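Local coordinates for chloramphenicol acetyltransferase (Aliivibrio fischeri, PDB 6PXA), which probably transfers the acetyl group of acetyl-CoA to the 3-hydroxyl of chloramphenicol, as a hexapeptide-repeat acyltransferase that here carries bound taurocholic acid, at residues L16-N22 against K40-E44; V27-Y33 against I73-I79; A80-M86 against I130-I136. All coordinates share one frame. Residue numbers count along the deposited sequence, not the author numbering.

Contact 1 (L16-N22 against K40-E44)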
loop_
_atom_site.group_PDB
_atom_site.type_symbol
_atom_site.label_atom_id
_atom_site.label_comp_id
_atom_site.label_asym_id
_atom_site.label_seq_id
_atom_site.Cartn_x
_atom_site.Cartn_y
_atom_site.Cartn_z
ATOM N N LEU B 16 20.936 0.750 -11.811
ATOM C CA LEU B 16 19.945 1.332 -12.711
ATOM C C LEU B 16 20.566 1.963 -13.949
ATOM O O LEU B 16 19.978 1.892 -15.033
ATOM C CB LEU B 16 19.101 2.364 -11.965
ATOM C CG LEU B 16 18.212 1.677 -10.911
ATOM C CD1 LEU B 16 17.382 2.664 -10.120
ATOM C CD2 LEU B 16 17.327 0.657 -11.593
ATOM N N LYS B 17 21.730 2.594 -13.819
ATOM C CA LYS B 17 22.293 3.311 -14.962
ATOM C C LYS B 17 22.648 2.372 -16.109
ATOM O O LYS B 17 22.512 2.749 -17.280
ATOM C CB LYS B 17 23.512 4.124 -14.531
ATOM C CG LYS B 17 24.119 4.929 -15.669
ATOM C CD LYS B 17 25.038 6.037 -15.154
ATOM C CE LYS B 17 25.692 6.802 -16.315
ATOM N NZ LYS B 17 26.362 8.049 -15.856
ATOM N N GLU B 18 23.093 1.153 -15.802
ATOM C CA GLU B 18 23.431 0.180 -16.833
ATOM C C GLU B 18 22.211 -0.512 -17.421
ATOM O O GLU B 18 22.334 -1.169 -18.461
ATOM C CB GLU B 18 24.391 -0.886 -16.281
ATOM C CG GLU B 18 23.793 -1.817 -15.233
ATOM C CD GLU B 18 24.748 -2.936 -14.809
ATOM O OE1 GLU B 18 24.280 -3.948 -14.229
ATOM O OE2 GLU B 18 25.968 -2.801 -15.058
ATOM N N GLN B 19 21.046 -0.381 -16.792
ATOM C CA GLN B 19 19.859 -1.118 -17.209
ATOM C C GLN B 19 18.828 -0.261 -17.921
ATOM O O GLN B 19 18.263 -0.696 -18.930
ATOM C CB GLN B 19 19.196 -1.790 -15.993
ATOM C CG GLN B 19 17.959 -2.554 -16.374
ATOM C CD GLN B 19 17.352 -3.293 -15.207
ATOM O OE1 GLN B 19 16.984 -2.691 -14.199
ATOM N NE2 GLN B 19 17.261 -4.610 -15.331
ATOM N N VAL B 20 18.603 0.963 -17.444
ATOM C CA VAL B 20 17.440 1.744 -17.860
ATOM C C VAL B 20 17.549 2.142 -19.322
ATOM O O VAL B 20 18.628 2.486 -19.816
ATOM C CB VAL B 20 17.298 2.965 -16.938
ATOM C CG1 VAL B 20 16.359 3.983 -17.520
ATOM C CG2 VAL B 20 16.838 2.490 -15.532
ATOM N N LYS B 21 16.422 2.095 -20.030
ATOM C CA LYS B 21 16.409 2.373 -21.456
ATOM C C LYS B 21 15.430 3.458 -21.874
ATOM O O LYS B 21 15.595 4.021 -22.964
ATOM C CB LYS B 21 16.093 1.090 -22.242
ATOM C CG LYS B 21 17.117 -0.024 -22.022
ATOM C CD LYS B 21 17.276 -0.843 -23.295
ATOM C CE LYS B 21 18.448 -1.805 -23.226
ATOM N NZ LYS B 21 18.803 -2.317 -24.592
ATOM N N ASN B 22 14.451 3.785 -21.053
ATOM C CA ASN B 22 13.480 4.798 -21.417
ATOM C C ASN B 22 14.184 6.136 -21.598
ATOM O O ASN B 22 14.807 6.630 -20.648
ATOM C CB ASN B 22 12.401 4.906 -20.342
ATOM C CG ASN B 22 11.205 5.723 -20.786
ATOM O OD1 ASN B 22 11.335 6.653 -21.585
ATOM N ND2 ASN B 22 10.030 5.383 -20.262
ATOM N N LYS B 40 9.376 -7.646 -10.760
ATOM C CA LYS B 40 9.645 -7.118 -12.092
ATOM C C LYS B 40 10.750 -6.066 -12.056
ATOM O O LYS B 40 11.149 -5.589 -10.990
ATOM C CB LYS B 40 8.354 -6.556 -12.690
ATOM C CG LYS B 40 7.322 -7.620 -13.076
ATOM C CD LYS B 40 5.953 -6.968 -13.297
ATOM C CE LYS B 40 4.871 -7.975 -13.672
ATOM N NZ LYS B 40 4.970 -8.382 -15.100
ATOM N N THR B 41 11.252 -5.706 -13.244
ATOM C CA THR B 41 12.318 -4.717 -13.332
ATOM C C THR B 41 11.833 -3.341 -12.908
ATOM O O THR B 41 10.631 -3.035 -12.908
ATOM C CB THR B 41 12.857 -4.568 -14.754
ATOM O OG1 THR B 41 11.831 -4.001 -15.585
ATOM C CG2 THR B 41 13.323 -5.896 -15.350
ATOM N N PHE B 42 12.811 -2.489 -12.604
ATOM C CA PHE B 42 12.550 -1.105 -12.233
ATOM C C PHE B 42 11.649 -0.408 -13.256
ATOM O O PHE B 42 10.668 0.250 -12.888
ATOM C CB PHE B 42 13.893 -0.383 -12.092
ATOM C CG PHE B 42 13.777 1.061 -11.693
ATOM C CD1 PHE B 42 13.451 1.403 -10.403
ATOM C CD2 PHE B 42 14.046 2.070 -12.604
ATOM C CE1 PHE B 42 13.353 2.728 -10.021
ATOM C CE2 PHE B 42 13.958 3.402 -12.231
ATOM C CZ PHE B 42 13.605 3.731 -10.937
ATOM N N GLU B 43 11.955 -0.553 -14.557
ATOM C CA GLU B 43 11.187 0.156 -15.580
ATOM C C GLU B 43 9.812 -0.439 -15.833
ATOM O O GLU B 43 8.958 0.244 -16.403
ATOM C CB GLU B 43 11.948 0.208 -16.916
ATOM C CG GLU B 43 13.087 1.206 -16.892
ATOM C CD GLU B 43 13.648 1.475 -18.284
ATOM O OE1 GLU B 43 14.132 0.531 -18.938
ATOM O OE2 GLU B 43 13.585 2.637 -18.718
ATOM N N GLU B 44 9.556 -1.678 -15.436
ATOM C CA GLU B 44 8.227 -2.207 -15.698
ATOM C C GLU B 44 7.312 -2.180 -14.486
ATOM O O GLU B 44 6.105 -2.326 -14.658
ATOM C CB GLU B 44 8.306 -3.621 -16.272
ATOM C CG GLU B 44 8.954 -4.625 -15.410
ATOM C CD GLU B 44 9.370 -5.856 -16.187
ATOM O OE1 GLU B 44 9.735 -6.867 -15.554
ATOM O OE2 GLU B 44 9.334 -5.813 -17.434
HETATM O O HOH W 1 15.492 -3.552 -12.202
HETATM O O HOH W 2 14.480 -1.526 -15.442
#
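Charge-assisted hydrogen bonds hold one end of this contact. The carboxylate of Glu43 accepts from two successive backbone amides: Lys21 N lies 3.0 Å from Glu43 OE1, with a weak second bond of 3.2 Å to OE2, and Asn22 N donates to Glu43 OE2 at 2.7 Å. Two waters link Gln19 to the start of the helix. Water 1 donates to Gln19 OE1 (2.6 Å) and accepts from Phe42 N (2.9 Å); water 2 accepts from Glu43 N (2.8 Å) and gives a weak bond to Gln19 OE1 (3.0 Å), so Gln19 serves amides of the first helical turn indirectly. Apolar contacts gather on Phe42. Leu16 CD1 stands 3.9 Å from the centroid of the Phe42 ring, almost on its normal, in a CH-pi contact, while Val20 CG2 comes obliquely to 4.1 Å from Phe42 CD2. The ring also meets Tyr33 and touches Ile79, which places it inside the beta-helix. Within 40-44, Glu44 N donates to Thr41 OG1 (3.3 Å) and Thr41 N to Glu44 OE1 (3.0 Å). This reciprocal pair is a capping box, the classic start of a helix, here helix 42-46 packed against the loop between strands 14-15 and 25-27.

Contact 2 (V27-Y33 against I73-I79). With TCH (taurocholic acid), chain M.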
loop_
_atom_site.group_PDB
_atom_site.type_symbol
_atom_site.label_atom_id
_atom_site.label_comp_id
_atom_site.label_asym_id
_atom_site.label_seq_id
_atom_site.Cartn_x
_atom_site.Cartn_y
_atom_site.Cartn_z
ATOM N N VAL B 27 19.140 8.299 -14.758
ATOM C CA VAL B 27 19.577 7.760 -13.473
ATOM C C VAL B 27 21.094 7.854 -13.373
ATOM O O VAL B 27 21.807 7.450 -14.298
ATOM C CB VAL B 27 19.130 6.298 -13.265
ATOM C CG1 VAL B 27 19.512 5.849 -11.879
ATOM C CG2 VAL B 27 17.645 6.143 -13.479
ATOM N N GLY B 28 21.585 8.352 -12.232
ATOM C CA GLY B 28 23.006 8.542 -12.023
ATOM C C GLY B 28 23.726 7.315 -11.457
ATOM O O GLY B 28 23.131 6.287 -11.098
ATOM N N ASP B 29 25.050 7.459 -11.352
ATOM C CA ASP B 29 25.915 6.328 -11.037
ATOM C C ASP B 29 25.537 5.663 -9.719
ATOM O O ASP B 29 25.168 6.334 -8.747
ATOM C CB ASP B 29 27.372 6.767 -10.946
ATOM C CG ASP B 29 27.887 7.404 -12.216
ATOM O OD1 ASP B 29 27.422 7.052 -13.307
ATOM O OD2 ASP B 29 28.787 8.241 -12.104
ATOM N N TYR B 30 25.654 4.330 -9.705
ATOM C CA TYR B 30 25.576 3.448 -8.534
ATOM C C TYR B 30 24.162 3.266 -7.993
ATOM O O TYR B 30 23.882 2.254 -7.354
ATOM C CB TYR B 30 26.544 3.938 -7.445
ATOM C CG TYR B 30 27.996 3.840 -7.916
ATOM C CD1 TYR B 30 28.630 2.610 -7.990
ATOM C CD2 TYR B 30 28.703 4.962 -8.313
ATOM C CE1 TYR B 30 29.925 2.493 -8.435
ATOM C CE2 TYR B 30 30.021 4.865 -8.763
ATOM C CZ TYR B 30 30.625 3.624 -8.823
ATOM O OH TYR B 30 31.927 3.507 -9.269
ATOM N N SER B 31 23.247 4.189 -8.276
ATOM C CA SER B 31 21.868 4.004 -7.837
ATOM C C SER B 31 21.325 2.658 -8.303
ATOM O O SER B 31 21.555 2.236 -9.445
ATOM C CB SER B 31 21.009 5.148 -8.372
ATOM O OG SER B 31 21.559 6.361 -7.925
ATOM N N TYR B 32 20.605 1.976 -7.401
ATOM C CA TYR B 32 20.160 0.611 -7.631
ATOM C C TYR B 32 18.719 0.431 -7.171
ATOM O O TYR B 32 18.225 1.138 -6.288
ATOM C CB TYR B 32 21.039 -0.411 -6.873
ATOM C CG TYR B 32 20.841 -0.395 -5.358
ATOM C CD1 TYR B 32 21.617 0.427 -4.540
ATOM C CD2 TYR B 32 19.879 -1.195 -4.746
ATOM C CE1 TYR B 32 21.435 0.454 -3.172
ATOM C CE2 TYR B 32 19.687 -1.168 -3.370
ATOM C CZ TYR B 32 20.474 -0.356 -2.590
ATOM O OH TYR B 32 20.309 -0.321 -1.220
ATOM N N TYR B 33 18.072 -0.586 -7.733
ATOM C CA TYR B 33 16.746 -1.029 -7.312
ATOM C C TYR B 33 16.862 -2.462 -6.811
ATOM O O TYR B 33 17.342 -3.339 -7.539
ATOM C CB TYR B 33 15.752 -0.935 -8.480
ATOM C CG TYR B 33 14.352 -1.486 -8.223
ATOM C CD1 TYR B 33 13.582 -1.015 -7.170
ATOM C CD2 TYR B 33 13.793 -2.454 -9.057
ATOM C CE1 TYR B 33 12.283 -1.504 -6.934
ATOM C CE2 TYR B 33 12.488 -2.952 -8.818
ATOM C CZ TYR B 33 11.749 -2.462 -7.745
ATOM O OH TYR B 33 10.462 -2.921 -7.466
ATOM N N ILE B 73 16.883 10.724 -11.462
ATOM C CA ILE B 73 17.369 10.151 -10.211
ATOM C C ILE B 73 18.874 10.377 -10.136
ATOM O O ILE B 73 19.589 10.247 -11.141
ATOM C CB ILE B 73 17.019 8.653 -10.112
ATOM C CG1 ILE B 73 15.500 8.470 -10.007
ATOM C CG2 ILE B 73 17.713 8.022 -8.927
ATOM C CD1 ILE B 73 15.015 7.036 -10.245
ATOM N N GLY B 74 19.338 10.775 -8.955
ATOM C CA GLY B 74 20.717 11.142 -8.752
ATOM C C GLY B 74 21.609 9.935 -8.592
ATOM O O GLY B 74 21.294 8.824 -9.023
ATOM N N LYS B 75 22.775 10.188 -8.008
ATOM C CA LYS B 75 23.775 9.173 -7.739
ATOM C C LYS B 75 23.597 8.621 -6.332
ATOM O O LYS B 75 23.109 9.311 -5.432
ATOM C CB LYS B 75 25.177 9.756 -7.873
ATOM C CG LYS B 75 25.465 10.382 -9.230
ATOM C CD LYS B 75 26.746 11.192 -9.172
ATOM C CE LYS B 75 27.072 11.828 -10.487
ATOM N NZ LYS B 75 28.385 12.560 -10.405
ATOM N N PHE B 76 24.009 7.368 -6.152
ATOM C CA PHE B 76 24.125 6.779 -4.825
ATOM C C PHE B 76 22.774 6.665 -4.129
ATOM O O PHE B 76 22.681 6.808 -2.902
ATOM C CB PHE B 76 25.102 7.582 -3.977
ATOM C CG PHE B 76 26.528 7.472 -4.444
ATOM C CD1 PHE B 76 27.186 6.265 -4.397
ATOM C CD2 PHE B 76 27.202 8.569 -4.959
ATOM C CE1 PHE B 76 28.509 6.151 -4.833
ATOM C CE2 PHE B 76 28.530 8.458 -5.388
ATOM C CZ PHE B 76 29.172 7.249 -5.329
ATOM N N CYS B 77 21.722 6.428 -4.905
ATOM C CA CYS B 77 20.386 6.285 -4.356
ATOM C C CYS B 77 20.073 4.816 -4.135
ATOM O O CYS B 77 20.505 3.945 -4.894
ATOM C CB CYS B 77 19.327 6.907 -5.272
ATOM S SG CYS B 77 19.383 8.690 -5.278
ATOM N N SER B 78 19.330 4.557 -3.076
ATOM C CA SER B 78 18.933 3.204 -2.684
ATOM C C SER B 78 17.425 3.146 -2.800
ATOM O O SER B 78 16.725 3.830 -2.050
ATOM C CB SER B 78 19.377 2.871 -1.257
ATOM O OG SER B 78 20.795 2.890 -1.162
ATOM N N ILE B 79 16.927 2.355 -3.745
ATOM C CA ILE B 79 15.493 2.267 -4.014
ATOM C C ILE B 79 15.009 0.866 -3.638
ATOM O O ILE B 79 15.353 -0.124 -4.299
ATOM C CB ILE B 79 15.163 2.609 -5.473
ATOM C CG1 ILE B 79 15.645 4.035 -5.793
ATOM C CG2 ILE B 79 13.659 2.467 -5.696
ATOM C CD1 ILE B 79 15.216 4.526 -7.167
HETATM C C1 TCH M . 21.460 -9.386 4.393
HETATM C C2 TCH M . 22.783 -10.128 3.979
HETATM C C3 TCH M . 23.966 -9.689 4.888
HETATM O O3 TCH M . 25.130 -10.249 4.414
HETATM C C4 TCH M . 24.140 -8.123 4.970
HETATM C C5 TCH M . 22.821 -7.377 5.295
HETATM C C6 TCH M . 23.020 -5.835 5.276
HETATM C C7 TCH M . 23.083 -5.219 3.816
HETATM O O7 TCH M . 24.297 -5.550 3.231
HETATM C C8 TCH M . 21.915 -5.718 2.933
HETATM C C9 TCH M . 21.853 -7.301 2.948
HETATM C C10 TCH M . 21.641 -7.848 4.377
HETATM C C11 TCH M . 20.773 -7.769 1.952
HETATM C C12 TCH M . 20.871 -7.214 0.624
HETATM O O12 TCH M . 21.963 -7.735 -0.086
HETATM C C13 TCH M . 21.100 -5.593 0.637
HETATM C C14 TCH M . 22.138 -5.273 1.447
HETATM C C15 TCH M . 22.203 -3.669 1.362
HETATM C C16 TCH M . 21.933 -3.412 -0.040
HETATM C C17 TCH M . 21.588 -4.770 -0.678
HETATM C C18 TCH M . 19.789 -4.958 1.127
HETATM C C19 TCH M . 20.352 -7.251 4.961
HETATM O O1S TCH M . 28.157 -2.278 -6.103
HETATM C C20 TCH M . 20.634 -4.590 -1.764
HETATM C C21 TCH M . 20.195 -5.899 -2.480
HETATM C C22 TCH M . 21.444 -3.806 -2.825
HETATM C C23 TCH M . 22.537 -4.649 -3.469
HETATM C C24 TCH M . 23.320 -3.807 -4.466
HETATM N N24 TCH M . 24.370 -2.942 -3.991
HETATM O O24 TCH M . 23.061 -3.850 -5.611
HETATM C C25 TCH M . 25.139 -2.138 -4.924
HETATM C C26 TCH M . 26.253 -1.494 -4.119
HETATM S S26 TCH M . 27.603 -0.996 -5.222
HETATM O O2S TCH M . 26.944 0.105 -6.258
HETATM O O3S TCH M . 28.783 -0.361 -4.259
#
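Gly28 N donates to Ile73 O at 3.0 Å, with a weak second branch of 3.3 Å to Gly74 O. A CB on Gly28 would clash with Gly74 O and Lys75 CG. Asp29 O, in the type II turn from Gly28 to Ser31, takes the amide of Phe76 (Phe76 N to Asp29 O, 3.0 Å). Ser31 OG works both ways, donating to Gly74 O at 2.7 Å and accepting from Cys77 N at 3.0 Å, so one hydroxyl serves two backbone groups at the corner. Parallel pairing then resumes: Tyr32 N donates to Cys77 O (3.2 Å) and Ile79 N to Tyr32 O (3.1 Å). Such parallel pairing between coils, with short strands meeting at tight corners, is part of the left-handed parallel beta-helix of hexapeptide-repeat transferases, and these segments are neighbouring coils of it. Asp29 N is buried without a partner, whereas Asp29 OD1 pairs with Lys17, Lys75 NZ with Asp190 and Tyr33 OH with Gly82 N. Inside the coil, Tyr33 CD1 packs on Ile79 CG2 (3.8 Å) and Val27 CG1 on Ile73 CG2 (4.1 Å). On the outside, the near-parallel rings of Tyr30 and Phe76 are slid apart, centroids 5.2 Å from each other, Tyr30 meeting Phe108 and Phe76 meeting Phe101 edge-to-face, both of the second subunit. Taurocholate C22 lies over one face of Tyr32, 3.2 Å from Tyr32 CE2, with Ile79 N over the opposite face.

Contact 3 (A80-M86 against I130-I136)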
loop_
_atom_site.group_PDB
_atom_site.type_symbol
_atom_site.label_atom_id
_atom_site.label_comp_id
_atom_site.label_asym_id
_atom_site.label_seq_id
_atom_site.Cartn_x
_atom_site.Cartn_y
_atom_site.Cartn_z
ATOM N N ALA B 80 14.169 0.777 -2.604
ATOM C CA ALA B 80 13.745 -0.525 -2.096
ATOM C C ALA B 80 12.544 -1.081 -2.865
ATOM O O ALA B 80 11.887 -0.383 -3.650
ATOM C CB ALA B 80 13.421 -0.447 -0.598
ATOM N N SER B 81 12.242 -2.355 -2.599
ATOM C CA SER B 81 11.292 -3.105 -3.422
ATOM C C SER B 81 9.917 -2.440 -3.422
ATOM O O SER B 81 9.445 -1.942 -2.394
ATOM C CB SER B 81 11.180 -4.539 -2.918
ATOM O OG SER B 81 10.538 -5.386 -3.863
ATOM N N GLY B 82 9.289 -2.405 -4.595
ATOM C CA GLY B 82 7.949 -1.871 -4.715
ATOM C C GLY B 82 7.821 -0.369 -4.614
ATOM O O GLY B 82 6.699 0.143 -4.692
ATOM N N ALA B 83 8.913 0.360 -4.428
ATOM C CA ALA B 83 8.832 1.809 -4.514
ATOM C C ALA B 83 8.302 2.214 -5.894
ATOM O O ALA B 83 8.566 1.554 -6.902
ATOM C CB ALA B 83 10.202 2.431 -4.233
ATOM N N THR B 84 7.478 3.251 -5.926
ATOM C CA THR B 84 6.709 3.582 -7.120
ATOM C C THR B 84 6.841 5.065 -7.430
ATOM O O THR B 84 6.655 5.915 -6.543
ATOM C CB THR B 84 5.228 3.206 -6.944
ATOM O OG1 THR B 84 5.119 1.781 -6.791
ATOM C CG2 THR B 84 4.433 3.615 -8.168
ATOM N N PHE B 85 7.188 5.364 -8.683
ATOM C CA PHE B 85 7.196 6.720 -9.230
ATOM C C PHE B 85 6.003 6.877 -10.164
ATOM O O PHE B 85 5.924 6.225 -11.215
ATOM C CB PHE B 85 8.510 7.001 -9.952
ATOM C CG PHE B 85 9.706 6.858 -9.051
ATOM C CD1 PHE B 85 10.114 7.917 -8.251
ATOM C CD2 PHE B 85 10.386 5.652 -8.971
ATOM C CE1 PHE B 85 11.201 7.777 -7.402
ATOM C CE2 PHE B 85 11.470 5.499 -8.122
ATOM C CZ PHE B 85 11.880 6.582 -7.337
ATOM N N MET B 86 5.070 7.725 -9.780
ATOM C CA MET B 86 3.888 7.937 -10.610
ATOM C C MET B 86 4.173 9.046 -11.613
ATOM O O MET B 86 4.450 10.183 -11.217
ATOM C CB MET B 86 2.684 8.279 -9.743
ATOM C CG MET B 86 2.331 7.131 -8.756
ATOM S SD MET B 86 1.632 5.665 -9.480
ATOM C CE MET B 86 -0.065 6.230 -9.688
ATOM N N ILE B 130 15.014 5.325 -0.478
ATOM C CA ILE B 130 13.559 5.283 -0.671
ATOM C C ILE B 130 13.070 3.908 -0.235
ATOM O O ILE B 130 13.318 2.899 -0.911
ATOM C CB ILE B 130 13.145 5.586 -2.125
ATOM C CG1 ILE B 130 13.653 6.972 -2.558
ATOM C CG2 ILE B 130 11.619 5.471 -2.303
ATOM C CD1 ILE B 130 13.291 7.345 -3.962
ATOM N N GLY B 131 12.354 3.874 0.878
ATOM C CA GLY B 131 11.928 2.625 1.468
ATOM C C GLY B 131 10.883 1.895 0.645
ATOM O O GLY B 131 10.321 2.397 -0.345
ATOM N N SER B 132 10.584 0.681 1.118
ATOM C CA SER B 132 9.781 -0.256 0.350
ATOM C C SER B 132 8.358 0.263 0.217
ATOM O O SER B 132 7.773 0.761 1.180
ATOM C CB SER B 132 9.777 -1.633 1.009
ATOM O OG SER B 132 9.112 -2.581 0.173
ATOM N N GLU B 133 7.830 0.204 -1.002
ATOM C CA GLU B 133 6.423 0.496 -1.278
ATOM C C GLU B 133 6.065 1.952 -1.007
ATOM O O GLU B 133 4.871 2.314 -0.928
ATOM C CB GLU B 133 5.513 -0.473 -0.476
ATOM C CG GLU B 133 5.609 -1.891 -1.014
ATOM C CD GLU B 133 4.624 -2.870 -0.380
ATOM O OE1 GLU B 133 4.916 -4.062 -0.462
ATOM O OE2 GLU B 133 3.577 -2.458 0.162
ATOM N N ALA B 134 7.063 2.826 -0.935
ATOM C CA ALA B 134 6.762 4.241 -0.939
ATOM C C ALA B 134 6.226 4.601 -2.318
ATOM O O ALA B 134 6.522 3.931 -3.316
ATOM C CB ALA B 134 8.005 5.079 -0.603
ATOM N N MET B 135 5.358 5.598 -2.357
ATOM C CA MET B 135 4.809 6.086 -3.613
ATOM C C MET B 135 5.124 7.562 -3.768
ATOM O O MET B 135 4.712 8.377 -2.931
ATOM C CB MET B 135 3.305 5.860 -3.696
ATOM C CG MET B 135 2.836 5.793 -5.138
ATOM S SD MET B 135 1.044 5.894 -5.345
ATOM C CE MET B 135 0.687 4.148 -5.590
ATOM N N ILE B 136 5.804 7.893 -4.862
ATOM C CA ILE B 136 6.275 9.243 -5.186
ATOM C C ILE B 136 5.351 9.823 -6.262
ATOM O O ILE B 136 5.316 9.328 -7.396
ATOM C CB ILE B 136 7.724 9.216 -5.684
ATOM C CG1 ILE B 136 8.622 8.443 -4.723
ATOM C CG2 ILE B 136 8.257 10.617 -5.835
ATOM C CD1 ILE B 136 8.662 9.066 -3.361
HETATM O O HOH W 3 6.602 10.530 -9.743
#
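Thr84 O accepts from Ile136 N at 2.7 Å and Met86 N donates to Ile136 O at 2.9 Å, both nearly straight bonds between parallel strands on successive coils of the left-handed beta-helix. Thr84 N to Ala134 O (2.9 Å) continues the series, and Ala80 N to Ile130 O (2.8 Å) closes it beyond the corner. There two type II turns stack, Ala80 to Ala83 on Gly131 to Ala134. Ser132 OG donates to Ser81 O at 2.7 Å, beside a weak bond of 3.0 Å from Glu133 N to the same Ser81 O. Gly82 sits at positive phi, and a CB there would press on Glu133 CG. The Glu133 carboxylate pairs with Arg151 and His38 of its own chain and with Arg48 of the second subunit, so this corner lies in the subunit interface. Toward the coil interior, Phe85 CD1 lies 3.7 Å from Ile136 CB, while Ala83 CB meets Ile130 CG2 at 3.9 Å. Thr84 and Met135 point to the other face, where Met86 CG touches Met135 SD at 3.8 Å; Met135 and Met86 also pack on Glu133 and Ser132 of the third subunit. At the ring edge of Phe85, Ile130 CD1 approaches Phe85 CZ to 3.7 Å.

In the fold
Contacts 2 and 3, centres 13 Å apart, lie on consecutive corners of the same beta-helix: strand 78-80 leads from one to the other, and Ser78 O lies 2.8 Å from Ile130 N, a probable hydrogen bond. Contact 1 packs beside the segments of contact 2, 11 Å from it between centres, and is tied to it by the salt bridge of Lys17 NZ with Asp29 OD1 (2.9 Å). Interior residues of all three contacts share one core, in which Phe85 CE2 is 3.9 Å from Phe42 CE1 and Phe85 CZ 3.9 Å from Ile79 CD1. Taurocholate touches contact 2 directly; the side chains of Ala80 and Leu16 are about 8 and 9 Å from it, nearest atoms.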